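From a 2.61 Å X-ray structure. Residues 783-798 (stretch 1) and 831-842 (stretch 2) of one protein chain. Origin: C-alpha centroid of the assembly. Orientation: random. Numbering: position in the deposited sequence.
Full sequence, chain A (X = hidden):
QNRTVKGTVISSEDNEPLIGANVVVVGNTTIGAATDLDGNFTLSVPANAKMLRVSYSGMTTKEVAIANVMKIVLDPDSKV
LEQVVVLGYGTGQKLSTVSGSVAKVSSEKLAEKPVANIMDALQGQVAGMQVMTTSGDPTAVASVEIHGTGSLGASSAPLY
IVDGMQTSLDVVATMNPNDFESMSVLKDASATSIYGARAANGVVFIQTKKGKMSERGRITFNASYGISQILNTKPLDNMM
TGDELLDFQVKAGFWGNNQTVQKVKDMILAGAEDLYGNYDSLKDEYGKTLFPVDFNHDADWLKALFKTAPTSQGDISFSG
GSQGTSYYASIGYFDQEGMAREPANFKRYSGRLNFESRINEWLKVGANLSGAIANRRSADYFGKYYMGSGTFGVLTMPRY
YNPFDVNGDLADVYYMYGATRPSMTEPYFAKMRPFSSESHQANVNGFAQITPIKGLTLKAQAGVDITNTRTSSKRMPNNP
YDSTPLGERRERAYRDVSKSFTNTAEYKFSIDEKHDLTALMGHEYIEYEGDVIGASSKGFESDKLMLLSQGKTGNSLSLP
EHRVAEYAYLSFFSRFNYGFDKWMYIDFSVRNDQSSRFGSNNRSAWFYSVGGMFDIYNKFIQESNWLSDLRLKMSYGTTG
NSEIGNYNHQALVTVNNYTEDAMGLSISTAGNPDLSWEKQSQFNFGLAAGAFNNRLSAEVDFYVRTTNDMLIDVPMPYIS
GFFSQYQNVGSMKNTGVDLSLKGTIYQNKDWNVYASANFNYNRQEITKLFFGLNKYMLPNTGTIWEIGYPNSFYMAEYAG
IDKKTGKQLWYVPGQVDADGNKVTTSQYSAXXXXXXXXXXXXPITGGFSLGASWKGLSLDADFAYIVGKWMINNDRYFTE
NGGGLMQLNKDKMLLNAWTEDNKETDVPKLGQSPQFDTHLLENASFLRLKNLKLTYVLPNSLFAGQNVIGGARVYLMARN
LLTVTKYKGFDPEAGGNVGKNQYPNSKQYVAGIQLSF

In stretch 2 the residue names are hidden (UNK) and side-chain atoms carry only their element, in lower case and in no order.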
ATOM      1  N   THR A 783     -15.557 -16.211 -35.012  1.00 47.20           N
ATOM      2  CA  THR A 783     -16.968 -15.921 -34.780  1.00 46.97           C
ATOM      3  C   THR A 783     -17.407 -14.691 -35.580  1.00 45.20           C
ATOM      4  O   THR A 783     -16.596 -13.854 -35.996  1.00 38.92           O
ATOM      5  CB  THR A 783     -17.249 -15.688 -33.289  1.00 49.44           C
ATOM      6  OG1 THR A 783     -16.643 -14.452 -32.882  1.00 52.88           O
ATOM      7  CG2 THR A 783     -16.717 -16.845 -32.435  1.00 42.59           C
ATOM      8  N   ILE A 784     -18.716 -14.568 -35.783  1.00 44.05           N
ATOM      9  CA  ILE A 784     -19.267 -13.447 -36.534  1.00 39.90           C
ATOM     10  C   ILE A 784     -20.618 -13.059 -35.953  1.00 50.12           C
ATOM     11  O   ILE A 784     -21.397 -13.909 -35.498  1.00 46.81           O
ATOM     12  CB  ILE A 784     -19.400 -13.760 -38.037  1.00 46.85           C
ATOM     13  CG1 ILE A 784     -19.645 -12.479 -38.840  1.00 43.55           C
ATOM     14  CG2 ILE A 784     -20.543 -14.715 -38.276  1.00 50.04           C
ATOM     15  CD1 ILE A 784     -19.743 -12.693 -40.319  1.00 43.21           C
ATOM     16  N   TRP A 785     -20.859 -11.753 -35.932  1.00 47.40           N
ATOM     17  CA  TRP A 785     -22.184 -11.183 -35.787  1.00 49.49           C
ATOM     18  C   TRP A 785     -22.764 -10.960 -37.186  1.00 53.06           C
ATOM     19  O   TRP A 785     -22.138 -10.292 -38.017  1.00 52.76           O
ATOM     20  CB  TRP A 785     -22.093  -9.875 -35.013  1.00 55.48           C
ATOM     21  CG  TRP A 785     -21.616 -10.022 -33.584  1.00 61.91           C
ATOM     22  CD1 TRP A 785     -21.728 -11.127 -32.781  1.00 59.15           C
ATOM     23  CD2 TRP A 785     -20.978  -9.014 -32.786  1.00 58.08           C
ATOM     24  NE1 TRP A 785     -21.193 -10.863 -31.543  1.00 55.46           N
ATOM     25  CE2 TRP A 785     -20.729  -9.572 -31.524  1.00 54.70           C
ATOM     26  CE3 TRP A 785     -20.593  -7.693 -33.022  1.00 62.90           C
ATOM     27  CZ2 TRP A 785     -20.118  -8.852 -30.500  1.00 52.29           C
ATOM     28  CZ3 TRP A 785     -19.972  -6.986 -31.999  1.00 56.80           C
ATOM     29  CH2 TRP A 785     -19.747  -7.563 -30.761  1.00 35.80           C
ATOM     30  N   GLU A 786     -23.933 -11.543 -37.465  1.00 48.17           N
ATOM     31  CA  GLU A 786     -24.592 -11.356 -38.756  1.00 44.97           C
ATOM     32  C   GLU A 786     -26.102 -11.258 -38.565  1.00 48.61           C
ATOM     33  O   GLU A 786     -26.714 -12.134 -37.946  1.00 43.21           O
ATOM     34  CB  GLU A 786     -24.251 -12.490 -39.724  1.00 46.55           C
ATOM     35  CG  GLU A 786     -24.795 -12.267 -41.120  1.00 54.01           C
ATOM     36  CD  GLU A 786     -24.218 -13.236 -42.120  1.00 55.03           C
ATOM     37  OE1 GLU A 786     -23.343 -14.018 -41.724  1.00 55.18           O
ATOM     38  OE2 GLU A 786     -24.633 -13.220 -43.300  1.00 62.71           O
ATOM     39  N   ILE A 787     -26.704 -10.215 -39.139  1.00 50.64           N
ATOM     40  CA  ILE A 787     -28.044  -9.788 -38.730  1.00 57.38           C
ATOM     41  C   ILE A 787     -29.093 -10.886 -38.885  1.00 61.46           C
ATOM     42  O   ILE A 787     -30.087 -10.906 -38.157  1.00 79.37           O
ATOM     43  CB  ILE A 787     -28.436  -8.504 -39.494  1.00 56.85           C
ATOM     44  CG1 ILE A 787     -27.912  -7.282 -38.735  1.00 53.74           C
ATOM     45  CG2 ILE A 787     -29.956  -8.402 -39.725  1.00 44.95           C
ATOM     46  CD1 ILE A 787     -28.376  -5.983 -39.289  1.00 43.79           C
ATOM     47  N   GLY A 788     -28.917 -11.810 -39.800  1.00 45.25           N
ATOM     48  CA  GLY A 788     -30.006 -12.764 -39.792  1.00 52.25           C
ATOM     49  C   GLY A 788     -29.902 -13.943 -38.838  1.00 59.85           C
ATOM     50  O   GLY A 788     -30.725 -14.864 -38.932  1.00 55.52           O
ATOM     51  N   TYR A 789     -28.931 -13.973 -37.929  1.00 58.74           N
ATOM     52  CA  TYR A 789     -28.486 -15.240 -37.369  1.00 50.28           C
ATOM     53  C   TYR A 789     -28.042 -15.088 -35.919  1.00 56.02           C
ATOM     54  O   TYR A 789     -27.765 -13.977 -35.460  1.00 66.06           O
ATOM     55  CB  TYR A 789     -27.320 -15.805 -38.194  1.00 45.53           C
ATOM     56  CG  TYR A 789     -27.580 -15.892 -39.680  1.00 55.04           C
ATOM     57  CD1 TYR A 789     -27.184 -14.867 -40.538  1.00 58.92           C
ATOM     58  CD2 TYR A 789     -28.216 -17.005 -40.232  1.00 53.35           C
ATOM     59  CE1 TYR A 789     -27.416 -14.948 -41.897  1.00 58.59           C
ATOM     60  CE2 TYR A 789     -28.445 -17.098 -41.589  1.00 50.23           C
ATOM     61  CZ  TYR A 789     -28.046 -16.070 -42.420  1.00 59.91           C
ATOM     62  OH  TYR A 789     -28.275 -16.157 -43.778  1.00 66.64           O
ATOM     63  N   PRO A 790     -27.950 -16.193 -35.188  1.00 56.51           N
ATOM     64  CA  PRO A 790     -27.229 -16.166 -33.907  1.00 45.77           C
ATOM     65  C   PRO A 790     -25.745 -15.917 -34.116  1.00 44.75           C
ATOM     66  O   PRO A 790     -25.203 -16.084 -35.214  1.00 44.97           O
ATOM     67  CB  PRO A 790     -27.469 -17.564 -33.324  1.00 42.66           C
ATOM     68  CG  PRO A 790     -27.782 -18.413 -34.522  1.00 45.05           C
ATOM     69  CD  PRO A 790     -28.549 -17.510 -35.453  1.00 53.77           C
ATOM     70  N   ASN A 791     -25.106 -15.454 -33.039  1.00 43.18           N
ATOM     71  CA  ASN A 791     -23.650 -15.451 -32.948  1.00 41.41           C
ATOM     72  C   ASN A 791     -23.134 -16.798 -33.422  1.00 55.95           C
ATOM     73  O   ASN A 791     -23.446 -17.835 -32.825  1.00 61.51           O
ATOM     74  CB  ASN A 791     -23.240 -15.194 -31.494  1.00 39.15           C
ATOM     75  CG  ASN A 791     -21.762 -14.890 -31.334  1.00 48.79           C
ATOM     76  OD1 ASN A 791     -21.047 -14.698 -32.321  1.00 52.69           O
ATOM     77  ND2 ASN A 791     -21.296 -14.842 -30.091  1.00 41.89           N
ATOM     78  N   SER A 792     -22.402 -16.786 -34.533  1.00 59.43           N
ATOM     79  CA  SER A 792     -22.057 -18.012 -35.237  1.00 57.82           C
ATOM     80  C   SER A 792     -20.561 -18.064 -35.532  1.00 59.66           C
ATOM     81  O   SER A 792     -19.850 -17.059 -35.440  1.00 59.30           O
ATOM     82  CB  SER A 792     -22.863 -18.146 -36.539  1.00 50.33           C
ATOM     83  OG  SER A 792     -24.242 -18.323 -36.249  1.00 46.71           O
ATOM     84  N   PHE A 793     -20.083 -19.264 -35.863  1.00 56.09           N
ATOM     85  CA  PHE A 793     -18.669 -19.427 -36.169  1.00 51.78           C
ATOM     86  C   PHE A 793     -18.379 -18.981 -37.601  1.00 51.51           C
ATOM     87  O   PHE A 793     -19.266 -18.915 -38.457  1.00 55.11           O
ATOM     88  CB  PHE A 793     -18.219 -20.875 -35.927  1.00 48.54           C
ATOM     89  CG  PHE A 793     -18.011 -21.192 -34.473  1.00 48.95           C
ATOM     90  CD1 PHE A 793     -16.843 -20.791 -33.822  1.00 45.21           C
ATOM     91  CD2 PHE A 793     -19.000 -21.836 -33.737  1.00 44.26           C
ATOM     92  CE1 PHE A 793     -16.649 -21.053 -32.492  1.00 39.26           C
ATOM     93  CE2 PHE A 793     -18.810 -22.091 -32.389  1.00 41.94           C
ATOM     94  CZ  PHE A 793     -17.628 -21.701 -31.773  1.00 39.45           C
ATOM     95  N   TYR A 794     -17.116 -18.657 -37.850  1.00 47.90           N
ATOM     96  CA  TYR A 794     -16.746 -18.034 -39.116  1.00 55.63           C
ATOM     97  C   TYR A 794     -15.340 -18.497 -39.461  1.00 58.91           C
ATOM     98  O   TYR A 794     -14.376 -18.129 -38.776  1.00 56.78           O
ATOM     99  CB  TYR A 794     -16.832 -16.506 -39.019  1.00 55.71           C
ATOM    100  CG  TYR A 794     -16.639 -15.782 -40.344  1.00 61.59           C
ATOM    101  CD1 TYR A 794     -15.374 -15.344 -40.743  1.00 57.28           C
ATOM    102  CD2 TYR A 794     -17.719 -15.546 -41.198  1.00 58.25           C
ATOM    103  CE1 TYR A 794     -15.192 -14.685 -41.946  1.00 56.01           C
ATOM    104  CE2 TYR A 794     -17.549 -14.886 -42.408  1.00 55.49           C
ATOM    105  CZ  TYR A 794     -16.280 -14.459 -42.777  1.00 59.83           C
ATOM    106  OH  TYR A 794     -16.090 -13.809 -43.981  1.00 62.70           O
ATOM    107  N   MET A 795     -15.229 -19.304 -40.516  1.00 54.99           N
ATOM    108  CA  MET A 795     -13.946 -19.870 -40.916  1.00 55.37           C
ATOM    109  C   MET A 795     -14.082 -20.456 -42.312  1.00 57.53           C
ATOM    110  O   MET A 795     -15.187 -20.605 -42.842  1.00 54.60           O
ATOM    111  CB  MET A 795     -13.469 -20.947 -39.939  1.00 53.82           C
ATOM    112  CG  MET A 795     -14.518 -21.988 -39.592  1.00 51.84           C
ATOM    113  SD  MET A 795     -14.108 -22.824 -38.051  1.00 53.04           S
ATOM    114  CE  MET A 795     -14.555 -21.612 -36.823  1.00 54.14           C
ATOM    115  N   ALA A 796     -12.933 -20.769 -42.907  1.00 54.43           N
ATOM    116  CA  ALA A 796     -12.938 -21.558 -44.126  1.00 56.59           C
ATOM    117  C   ALA A 796     -13.404 -22.970 -43.808  1.00 50.81           C
ATOM    118  O   ALA A 796     -13.289 -23.440 -42.672  1.00 51.81           O
ATOM    119  CB  ALA A 796     -11.551 -21.587 -44.762  1.00 60.02           C
ATOM    120  N   GLU A 797     -13.974 -23.634 -44.811  1.00 54.83           N
ATOM    121  CA  GLU A 797     -14.408 -25.021 -44.677  1.00 62.10           C
ATOM    122  C   GLU A 797     -13.292 -25.920 -45.195  1.00 65.40           C
ATOM    123  O   GLU A 797     -13.057 -25.995 -46.405  1.00 71.37           O
ATOM    124  CB  GLU A 797     -15.713 -25.265 -45.424  1.00 71.54           C
ATOM    125  CG  GLU A 797     -16.832 -24.350 -44.962  1.00 79.22           C
ATOM    126  CD  GLU A 797     -18.197 -24.812 -45.422  1.00 89.87           C
ATOM    127  OE1 GLU A 797     -18.277 -25.694 -46.310  1.00 97.87           O
ATOM    128  OE2 GLU A 797     -19.194 -24.282 -44.891  1.00 89.85           O
ATOM    129  N   TYR A 798     -12.598 -26.576 -44.266  1.00 69.34           N
ATOM    130  CA  TYR A 798     -11.506 -27.483 -44.591  1.00 61.00           C
ATOM    131  C   TYR A 798     -12.021 -28.637 -45.431  1.00 64.83           C
ATOM    132  O   TYR A 798     -13.025 -29.263 -45.083  1.00 69.30           O
ATOM    133  CB  TYR A 798     -10.875 -28.007 -43.296  1.00 47.25           C
ATOM    134  CG  TYR A 798      -9.667 -28.872 -43.534  1.00 50.75           C
ATOM    135  CD1 TYR A 798      -8.468 -28.317 -43.957  1.00 47.48           C
ATOM    136  CD2 TYR A 798      -9.727 -30.252 -43.356  1.00 50.45           C
ATOM    137  CE1 TYR A 798      -7.369 -29.106 -44.193  1.00 47.87           C
ATOM    138  CE2 TYR A 798      -8.632 -31.044 -43.579  1.00 48.51           C
ATOM    139  CZ  TYR A 798      -7.458 -30.466 -43.998  1.00 48.38           C
ATOM    140  OH  TYR A 798      -6.356 -31.248 -44.231  1.00 55.72           O
ATOM    141  N   UNK A 831     -10.624 -14.944 -47.744  1.00 69.96           N
ATOM    142  CA  UNK A 831     -11.891 -14.917 -48.454  1.00 63.70           C
ATOM    143  C   UNK A 831     -12.606 -16.259 -48.442  1.00 62.69           C
ATOM    144  O   UNK A 831     -13.807 -16.306 -48.730  1.00 67.48           O
ATOM    145  c   UNK A 831     -11.646 -14.441 -49.878  1.00 72.20           C
ATOM    146  o   UNK A 831     -10.689 -12.388 -49.092  1.00 92.24           O
ATOM    147  c   UNK A 831     -10.627 -13.309 -49.940  1.00 86.86           C
ATOM    148  o   UNK A 831      -9.760 -13.341 -50.839  1.00 94.80           O
ATOM    149  N   UNK A 832     -11.918 -17.347 -48.096  1.00 57.40           N
ATOM    150  CA  UNK A 832     -12.611 -18.629 -48.051  1.00 53.51           C
ATOM    151  C   UNK A 832     -13.471 -18.786 -46.816  1.00 59.28           C
ATOM    152  O   UNK A 832     -14.155 -19.808 -46.684  1.00 70.46           O
ATOM    153  c   UNK A 832     -10.703 -19.738 -49.332  1.00 48.67           C
ATOM    154  c   UNK A 832     -11.608 -19.775 -48.112  1.00 49.33           C
ATOM    155  c   UNK A 832     -11.469 -20.214 -50.580  1.00 49.97           C
ATOM    156  c   UNK A 832      -9.461 -20.583 -49.065  1.00 50.94           C
ATOM    157  N   UNK A 833     -13.444 -17.815 -45.913  1.00 57.52           N
ATOM    158  CA  UNK A 833     -14.154 -17.945 -44.656  1.00 58.34           C
ATOM    159  C   UNK A 833     -15.625 -17.618 -44.857  1.00 56.16           C
ATOM    160  O   UNK A 833     -15.978 -16.694 -45.590  1.00 57.57           O
ATOM    161  c   UNK A 833     -13.518 -17.037 -43.605  1.00 62.06           C
ATOM    162  c   UNK A 833     -12.063 -17.403 -43.335  1.00 63.83           C
ATOM    163  o   UNK A 833     -10.160 -16.521 -42.236  1.00 68.87           O
ATOM    164  c   UNK A 833     -11.409 -16.540 -42.281  1.00 66.31           C
ATOM    165  o   UNK A 833     -12.133 -15.887 -41.501  1.00 70.06           O
ATOM    166  N   UNK A 834     -16.478 -18.407 -44.212  1.00 54.77           N
ATOM    167  CA  UNK A 834     -17.914 -18.391 -44.420  1.00 50.66           C
ATOM    168  C   UNK A 834     -18.599 -18.453 -43.063  1.00 56.73           C
ATOM    169  O   UNK A 834     -18.018 -18.910 -42.077  1.00 58.53           O
ATOM    170  c   UNK A 834     -17.788 -20.860 -44.717  1.00 66.27           C
ATOM    171  c   UNK A 834     -18.352 -19.575 -45.285  1.00 55.86           C
ATOM    172  o   UNK A 834     -19.776 -19.682 -45.277  1.00 64.80           O
ATOM    173  N   UNK A 835     -19.838 -17.972 -42.998  1.00 63.16           N
ATOM    174  CA  UNK A 835     -20.596 -18.202 -41.780  1.00 60.67           C
ATOM    175  C   UNK A 835     -20.950 -19.677 -41.686  1.00 61.56           C
ATOM    176  O   UNK A 835     -21.338 -20.308 -42.673  1.00 56.37           O
ATOM    177  c   UNK A 835     -22.284 -17.060 -40.272  1.00 46.77           C
ATOM    178  c   UNK A 835     -25.147 -18.175 -41.650  1.00 69.97           C
ATOM    179  c   UNK A 835     -21.860 -17.344 -41.722  1.00 55.86           C
ATOM    180  n   UNK A 835     -24.568 -18.064 -40.456  1.00 63.17           N
ATOM    181  n   UNK A 835     -25.846 -19.264 -41.964  1.00 73.16           N
ATOM    182  n   UNK A 835     -25.016 -17.193 -42.536  1.00 67.98           N
ATOM    183  c   UNK A 835     -23.787 -16.899 -40.043  1.00 52.90           C
ATOM    184  N   UNK A 836     -20.797 -20.230 -40.491  1.00 60.85           N
ATOM    185  CA  UNK A 836     -21.031 -21.644 -40.233  1.00 59.46           C
ATOM    186  C   UNK A 836     -22.329 -21.791 -39.453  1.00 61.07           C
ATOM    187  O   UNK A 836     -22.589 -21.029 -38.516  1.00 63.43           O
ATOM    188  c   UNK A 836     -20.053 -23.724 -39.185  1.00 63.73           C
ATOM    189  c   UNK A 836     -18.453 -22.774 -41.555  1.00 45.73           C
ATOM    190  c   UNK A 836     -19.837 -22.256 -39.475  1.00 57.88           C
ATOM    191  c   UNK A 836     -18.557 -21.978 -40.264  1.00 53.59           C
ATOM    192  N   UNK A 837     -23.148 -22.769 -39.839  1.00 61.95           N
ATOM    193  CA  UNK A 837     -24.410 -22.995 -39.141  1.00 58.80           C
ATOM    194  C   UNK A 837     -24.179 -23.734 -37.824  1.00 53.69           C
ATOM    195  O   UNK A 837     -24.785 -24.781 -37.571  1.00 51.50           O
ATOM    196  o   UNK A 837     -27.654 -24.468 -39.920  1.00 79.19           O
ATOM    197  c   UNK A 837     -25.384 -23.769 -40.030  1.00 61.00           C
ATOM    198  o   UNK A 837     -27.158 -22.516 -39.014  1.00 76.60           O
ATOM    199  c   UNK A 837     -26.835 -23.565 -39.623  1.00 72.65           C
ATOM    200  N   UNK A 838     -23.301 -23.201 -36.983  1.00 47.56           N
ATOM    201  CA  UNK A 838     -23.061 -23.732 -35.650  1.00 47.17           C
ATOM    202  C   UNK A 838     -22.969 -22.536 -34.725  1.00 48.68           C
ATOM    203  O   UNK A 838     -22.218 -21.599 -35.020  1.00 52.78           O
ATOM    204  c   UNK A 838     -21.774 -25.800 -36.505  1.00 52.24           C
ATOM    205  c   UNK A 838     -20.373 -26.396 -36.633  1.00 59.90           C
ATOM    206  n   UNK A 838     -19.126 -27.355 -38.581  1.00 55.16           N
ATOM    207  c   UNK A 838     -21.776 -24.561 -35.606  1.00 51.53           C
ATOM    208  c   UNK A 838     -20.304 -27.525 -37.659  1.00 58.24           C
ATOM    209  N   UNK A 839     -23.747 -22.535 -33.638  1.00 53.06           N
ATOM    210  CA  UNK A 839     -23.893 -21.334 -32.809  1.00 50.18           C
ATOM    211  C   UNK A 839     -22.859 -21.301 -31.695  1.00 42.52           C
ATOM    212  O   UNK A 839     -22.563 -22.325 -31.084  1.00 52.83           O
ATOM    213  c   UNK A 839     -25.296 -21.224 -32.193  1.00 52.69           C
ATOM    214  o   UNK A 839     -26.339 -21.480 -33.119  1.00 59.74           O
ATOM    215  N   UNK A 840     -22.336 -20.105 -31.414  1.00 40.37           N
ATOM    216  CA  UNK A 840     -21.261 -19.958 -30.439  1.00 45.87           C
ATOM    217  C   UNK A 840     -21.773 -20.088 -29.008  1.00 42.14           C
ATOM    218  O   UNK A 840     -21.058 -20.599 -28.139  1.00 44.77           O
ATOM    219  c   UNK A 840     -20.531 -18.627 -30.668  1.00 48.60           C
ATOM    220  c   UNK A 840     -20.304 -18.444 -32.139  1.00 49.97           C
ATOM    221  c   UNK A 840     -19.192 -18.612 -29.937  1.00 46.74           C
ATOM    222  N   UNK A 841     -22.993 -19.658 -28.739  1.00 39.28           N
ATOM    223  CA  UNK A 841     -23.638 -19.945 -27.457  1.00 40.99           C
ATOM    224  C   UNK A 841     -24.478 -21.207 -27.605  1.00 50.67           C
ATOM    225  O   UNK A 841     -25.297 -21.284 -28.526  1.00 61.94           O
ATOM    226  o   UNK A 841     -23.795 -17.545 -27.073  1.00 41.73           O
ATOM    227  c   UNK A 841     -25.082 -18.980 -25.618  1.00 40.28           C
ATOM    228  c   UNK A 841     -24.527 -18.778 -27.020  1.00 40.82           C
ATOM    229  N   UNK A 842     -24.284 -22.228 -26.775  1.00 54.15           N
ATOM    230  CA  UNK A 842     -24.954 -23.524 -27.011  1.00 55.65           C
ATOM    231  C   UNK A 842     -26.460 -23.399 -26.879  1.00 54.66           C
ATOM    232  O   UNK A 842     -26.955 -22.876 -25.871  1.00 64.80           O
ATOM    233  c   UNK A 842     -24.372 -24.434 -25.917  1.00 51.18           C
ATOM    234  c   UNK A 842     -23.071 -23.811 -25.566  1.00 48.91           C
ATOM    235  c   UNK A 842     -23.272 -22.320 -25.710  1.00 52.67           C
TER

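Position 831 has two side-chain carbons, the second carrying two oxygens. It points away from stretch 1 and touches nothing there. The short carboxylate is Asp831.

Position 832 has four carbons, forked at the second. Its CB lies 3.8 Å from Ala796 CB. This is Leu832.

Position 833 has three carbons, the third bearing two oxygens. One of these oxygens lies 3.3 Å from Tyr794 CE1. The longer carboxylate is Glu833.

Position 834 has one carbon carrying an oxygen and a carbon. The terminal carbon is 3.6 Å from Glu797 CG. The branching fits Thr834. Its OG1 donates a hydrogen bond to the backbone O of position 835, at 3.1 Å.

Position 835 has three carbons, a nitrogen, then a carbon with two more nitrogens. This planar end lies flat on the Tyr789 ring, and the chain passes Ile784 and Ser792. It is Arg835. CZ sits 3.5 Å from the ring centroid of Tyr789, a cation-pi arrangement. NH2 forms a long salt bridge with Glu786 OE1, at 3.7 Å.

Position 836 has four carbons, forked at the first, with one arm two carbons long. Its CB is 4.1 Å from Phe793 CB. This is Ile836. Its CG1 also packs 4.1 Å from Met795 CG.

Position 837 has two carbons, the second with two oxygens. It is exposed and makes no contact with stretch 1. It is Asp837, at the corner of the chain.

Position 838 has four carbons in a row ending in nitrogen. Its CB lies 4.3 Å from Phe793 CD2, but the chain end leads away. It is Lys838.

Position 839 has one carbon and one oxygen. The oxygen is 3.7 Å from Pro790 CG. It is Ser839.

Position 840 has one carbon carrying two others. One methyl lies over the Phe793 ring, 4.0 Å from its centroid. It is Val840. CG1 reaches Phe793 CZ at 3.9 Å.

Position 841 has one carbon carrying an oxygen and a carbon. Its side chain makes no close contact with stretch 1. It is Thr841.

Position 842 has three carbons closing a ring onto the backbone N. The ring is out of reach of stretch 1. It is Pro842.

The strands run antiparallel. Thr834 N to Met795 O and Ile836 N to Phe793 O are both 2.9 Å hydrogen bonds. Beyond the corner, Val840 N bonds to Asn791 O at 2.9 Å. Phe793, Met795, Thr834 and Ile836 point to one face, where Ile836 packs against Phe793 and Met795; Tyr794 and Arg835 share the other face.

Stretch 2 831-842: DLETRIDKSVTP
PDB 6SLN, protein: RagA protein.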